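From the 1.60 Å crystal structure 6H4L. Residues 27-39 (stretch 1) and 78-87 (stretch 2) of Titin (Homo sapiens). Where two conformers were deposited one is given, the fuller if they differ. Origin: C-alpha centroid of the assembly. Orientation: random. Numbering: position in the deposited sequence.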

# COMPACT_ATOMS: atom_id res chain seq x y z
N ARG A 27 8.39 4.77 2.23
CA ARG A 27 7.45 3.69 2.48
C ARG A 27 6.07 4.23 2.79
O ARG A 27 5.95 5.29 3.40
N PHE A 28 5.06 3.47 2.38
CA PHE A 28 3.69 3.61 2.88
C PHE A 28 3.41 2.37 3.72
O PHE A 28 3.79 1.27 3.35
N ILE A 29 2.72 2.55 4.83
CA ILE A 29 2.44 1.43 5.72
C ILE A 29 0.99 1.51 6.16
O ILE A 29 0.50 2.58 6.48
N LEU A 30 0.30 0.37 6.15
CA LEU A 30 -1.05 0.33 6.72
C LEU A 30 -1.22 -0.98 7.46
O LEU A 30 -0.39 -1.87 7.37
N ASN A 31 -2.28 -1.08 8.25
CA ASN A 31 -2.54 -2.32 8.95
C ASN A 31 -3.95 -2.79 8.65
O ASN A 31 -4.89 -2.00 8.74
N VAL A 32 -4.08 -4.05 8.25
CA VAL A 32 -5.39 -4.63 7.92
C VAL A 32 -5.64 -5.83 8.83
O VAL A 32 -4.72 -6.60 9.14
N GLN A 33 -6.89 -5.98 9.27
CA GLN A 33 -7.33 -7.15 10.00
C GLN A 33 -8.22 -7.93 9.05
O GLN A 33 -9.19 -7.40 8.51
N SER A 34 -7.85 -9.18 8.79
CA SER A 34 -8.55 -9.97 7.76
C SER A 34 -8.48 -11.44 8.11
O SER A 34 -7.43 -11.94 8.48
N LYS A 35 -9.60 -12.14 8.02
CA LYS A 35 -9.61 -13.59 8.21
C LYS A 35 -10.61 -14.23 7.25
O LYS A 35 -11.80 -13.98 7.35
N PRO A 36 -10.14 -15.06 6.31
CA PRO A 36 -8.74 -15.41 6.07
C PRO A 36 -7.89 -14.24 5.59
O PRO A 36 -8.41 -13.16 5.28
N THR A 37 -6.58 -14.45 5.56
CA THR A 37 -5.65 -13.40 5.18
C THR A 37 -5.96 -12.84 3.80
O THR A 37 -6.27 -13.58 2.87
N ALA A 38 -5.88 -11.52 3.71
CA ALA A 38 -6.25 -10.77 2.52
C ALA A 38 -5.25 -10.96 1.40
O ALA A 38 -4.04 -11.07 1.64
N GLU A 39 -5.77 -11.00 0.19
CA GLU A 39 -4.95 -10.81 -1.01
C GLU A 39 -4.81 -9.31 -1.17
O GLU A 39 -5.80 -8.57 -1.04
N THR A 78 -1.01 9.20 -6.44
CA THR A 78 -1.84 8.44 -5.51
C THR A 78 -1.42 6.98 -5.48
O THR A 78 -1.34 6.33 -6.52
N TYR A 79 -1.17 6.47 -4.27
CA TYR A 79 -0.88 5.06 -4.08
C TYR A 79 -2.04 4.45 -3.33
O TYR A 79 -2.49 5.03 -2.34
N ARG A 80 -2.52 3.31 -3.82
CA ARG A 80 -3.67 2.66 -3.21
C ARG A 80 -3.39 1.19 -2.93
O ARG A 80 -2.82 0.49 -3.77
N ALA A 81 -3.81 0.72 -1.75
CA ALA A 81 -3.80 -0.70 -1.43
C ALA A 81 -5.23 -1.19 -1.46
O ALA A 81 -6.13 -0.50 -0.98
N VAL A 82 -5.44 -2.37 -2.03
CA VAL A 82 -6.76 -3.01 -1.99
C VAL A 82 -6.60 -4.38 -1.35
O VAL A 82 -5.79 -5.19 -1.81
N CYS A 83 -7.41 -4.67 -0.32
CA CYS A 83 -7.29 -5.90 0.46
C CYS A 83 -8.57 -6.69 0.31
O CYS A 83 -9.65 -6.17 0.61
N THR A 84 -8.47 -7.93 -0.16
CA THR A 84 -9.67 -8.70 -0.49
C THR A 84 -9.62 -10.10 0.11
O THR A 84 -8.59 -10.76 0.13
N ASN A 85 -10.76 -10.56 0.61
CA ASN A 85 -10.96 -11.98 0.84
C ASN A 85 -12.40 -12.33 0.45
O ASN A 85 -13.13 -11.48 -0.05
N TYR A 86 -12.80 -13.58 0.64
CA TYR A 86 -14.11 -13.99 0.16
C TYR A 86 -15.26 -13.26 0.86
O TYR A 86 -16.37 -13.20 0.34
N LYS A 87 -14.97 -12.68 2.03
CA LYS A 87 -15.96 -11.96 2.81
C LYS A 87 -16.17 -10.50 2.40
O LYS A 87 -17.21 -9.92 2.70

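Strands 27-35 and 78-85 run nearly parallel, their directions 17° apart, but their axes come no closer than 8.0 Å, too far for backbone pairing. Side chains must fill that gap, and the alternation of the strands sorts them: Phe28, Leu30, Val32 and Ser34 point toward the second stretch, while Arg27, Ile29, Asn31 and Gln33 lie out of its reach. Across the gap, Tyr79 and Ala81 point back, whereas Thr78 and Val82 are turned away.

At one end two aromatic rings meet. Phe28 (chi1 m, chi2 -82°) and Tyr79 (chi1 m, chi2 -91°) adopt nearly the same conformation, and Phe28 CE2 comes within 3.6 Å of Tyr79 CD2. The planes are inclined by 33° with centroids 5.4 Å apart, an oblique pairing in which CB of Tyr79 lies over one face of the Phe28 ring. The Tyr79 hydroxyl is hydrogen-bonded elsewhere in the structure, so this polar group is satisfied although the residue is buried.

Next along, Leu30 takes the p, t rotamer and brings CD2 to 4.0 Å from CB of Ala81. Leu30 reaches further from its backbone than the single methyl of Ala81, and the two meet in van der Waals contact. Val32, also p, places CG2 4.0 Å from SG of Cys83, whose m rotamer carries the sulfur into this apolar layer. The CB of Cys83 touches Ala38 CB at 3.9 Å, where a small side chain fits the close approach of the backbones.

Toward the ends of the strands, polar contacts take over around Asn85. Its p rotamer, with chi2 near 11°, directs Asn85 ND2 to Pro36 O, giving an almost straight hydrogen bond of 3.0 Å (174°). Ser34, in the t rotamer, donates from OG to that same Pro36 O at 2.8 Å, so one carbonyl gathers both side chains. Asn85 OD1 accepts from Lys87 N at 2.9 Å, tying the side chain to the backbone that follows. Pro36, preceded by a cis peptide bond, also offers its ring to Tyr86, with Pro36 CD 3.5 Å from Tyr86 CE2; the end of that tyrosine, chi1 p, comes nearer than its sideways CA-to-CB bond suggests.

Finally, Glu39 and Thr84 form an antiparallel backbone pair, with Glu39 N to Thr84 O at 2.8 Å and Thr84 N to Glu39 O at 2.9 Å. Their side chains leave from the same face of the sheet, and the m, m conformation of Glu39 leads its carboxylate away.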

# COMPACT_ATOMS: atom_id res chain seq x y z
CB ARG A 27 7.91 2.86 3.68
CG ARG A 27 9.08 1.97 3.40
CD ARG A 27 9.56 1.24 4.64
NE ARG A 27 10.69 0.38 4.30
CZ ARG A 27 11.56 -0.11 5.17
NH1 ARG A 27 11.45 0.19 6.46
NH2 ARG A 27 12.55 -0.89 4.75
CB PHE A 28 2.69 3.69 1.74
CG PHE A 28 2.70 5.01 0.99
CD1 PHE A 28 2.01 6.10 1.50
CD2 PHE A 28 3.35 5.14 -0.22
CE1 PHE A 28 2.00 7.31 0.82
CE2 PHE A 28 3.36 6.36 -0.90
CZ PHE A 28 2.68 7.44 -0.38
CB ILE A 29 3.36 1.44 6.96
CG1 ILE A 29 4.83 1.33 6.54
CG2 ILE A 29 3.02 0.29 7.90
CD1 ILE A 29 5.83 1.66 7.64
CB LEU A 30 -2.13 0.51 5.66
CG LEU A 30 -2.33 -0.54 4.57
CD1 LEU A 30 -3.73 -0.48 4.01
CD2 LEU A 30 -1.33 -0.28 3.43
CB ASN A 31 -2.42 -2.12 10.45
CG ASN A 31 -2.50 -3.42 11.21
OD1 ASN A 31 -1.54 -4.18 11.27
ND2 ASN A 31 -3.66 -3.69 11.79
CB VAL A 32 -5.47 -5.04 6.43
CG1 VAL A 32 -4.47 -6.15 6.11
CG2 VAL A 32 -6.90 -5.43 6.02
CB GLN A 33 -8.14 -6.74 11.23
CG GLN A 33 -7.32 -5.96 12.27
CD GLN A 33 -8.16 -5.49 13.46
OE1 GLN A 33 -9.39 -5.44 13.39
NE2 GLN A 33 -7.48 -5.14 14.55
CB SER A 34 -7.89 -9.71 6.39
OG SER A 34 -8.53 -10.41 5.34
CB LYS A 35 -9.97 -13.95 9.66
CG LYS A 35 -9.88 -15.43 9.95
CD LYS A 35 -10.38 -15.75 11.36
CE LYS A 35 -10.30 -17.24 11.63
NZ LYS A 35 -10.68 -17.57 13.04
CB PRO A 36 -8.82 -16.46 4.95
CG PRO A 36 -10.14 -16.26 4.31
CD PRO A 36 -11.05 -15.76 5.39
CB THR A 37 -4.21 -13.91 5.23
OG1 THR A 37 -4.13 -15.18 4.57
CG2 THR A 37 -3.78 -14.07 6.67
CB ALA A 38 -6.35 -9.28 2.86
CB GLU A 39 -5.66 -11.38 -2.24
CG GLU A 39 -5.84 -12.88 -2.23
CD GLU A 39 -4.53 -13.63 -2.35
OE1 GLU A 39 -3.61 -13.14 -3.05
OE2 GLU A 39 -4.40 -14.71 -1.74
CB THR A 78 -3.33 8.53 -5.92
OG1 THR A 78 -3.73 9.90 -5.96
CG2 THR A 78 -4.21 7.76 -4.94
CB TYR A 79 0.43 4.85 -3.33
CG TYR A 79 1.62 5.16 -4.20
CD1 TYR A 79 2.23 4.17 -4.96
CD2 TYR A 79 2.10 6.46 -4.30
CE1 TYR A 79 3.31 4.47 -5.80
CE2 TYR A 79 3.18 6.76 -5.13
CZ TYR A 79 3.78 5.75 -5.86
OH TYR A 79 4.84 6.04 -6.69
CB ARG A 80 -4.88 2.79 -4.16
CG ARG A 80 -6.11 2.00 -3.70
CD ARG A 80 -7.24 2.07 -4.72
NE ARG A 80 -7.77 3.41 -4.90
CZ ARG A 80 -8.82 3.89 -4.23
NH1 ARG A 80 -9.41 3.15 -3.30
NH2 ARG A 80 -9.25 5.12 -4.47
CB ALA A 81 -3.20 -0.94 -0.05
CB VAL A 82 -7.33 -3.16 -3.39
CG1 VAL A 82 -8.70 -3.85 -3.34
CG2 VAL A 82 -7.42 -1.80 -4.06
CB CYS A 83 -7.14 -5.58 1.94
SG CYS A 83 -5.74 -4.49 2.27
CB THR A 84 -9.82 -8.84 -2.02
OG1 THR A 84 -9.84 -7.54 -2.62
CG2 THR A 84 -11.10 -9.58 -2.39
CB ASN A 85 -10.57 -12.41 2.27
CG ASN A 85 -11.53 -11.91 3.34
OD1 ASN A 85 -12.61 -11.39 3.04
ND2 ASN A 85 -11.15 -12.08 4.61
CB TYR A 86 -14.28 -15.51 0.24
CG TYR A 86 -14.64 -16.05 1.61
CD1 TYR A 86 -15.97 -16.26 1.95
CD2 TYR A 86 -13.66 -16.38 2.53
CE1 TYR A 86 -16.31 -16.78 3.19
CE2 TYR A 86 -13.99 -16.91 3.78
CZ TYR A 86 -15.33 -17.10 4.10
OH TYR A 86 -15.69 -17.62 5.33
CB LYS A 87 -15.59 -11.99 4.29
CG LYS A 87 -15.90 -13.30 4.97
CD LYS A 87 -17.41 -13.47 5.04
CE LYS A 87 -17.82 -14.47 6.09
NZ LYS A 87 -19.30 -14.50 6.18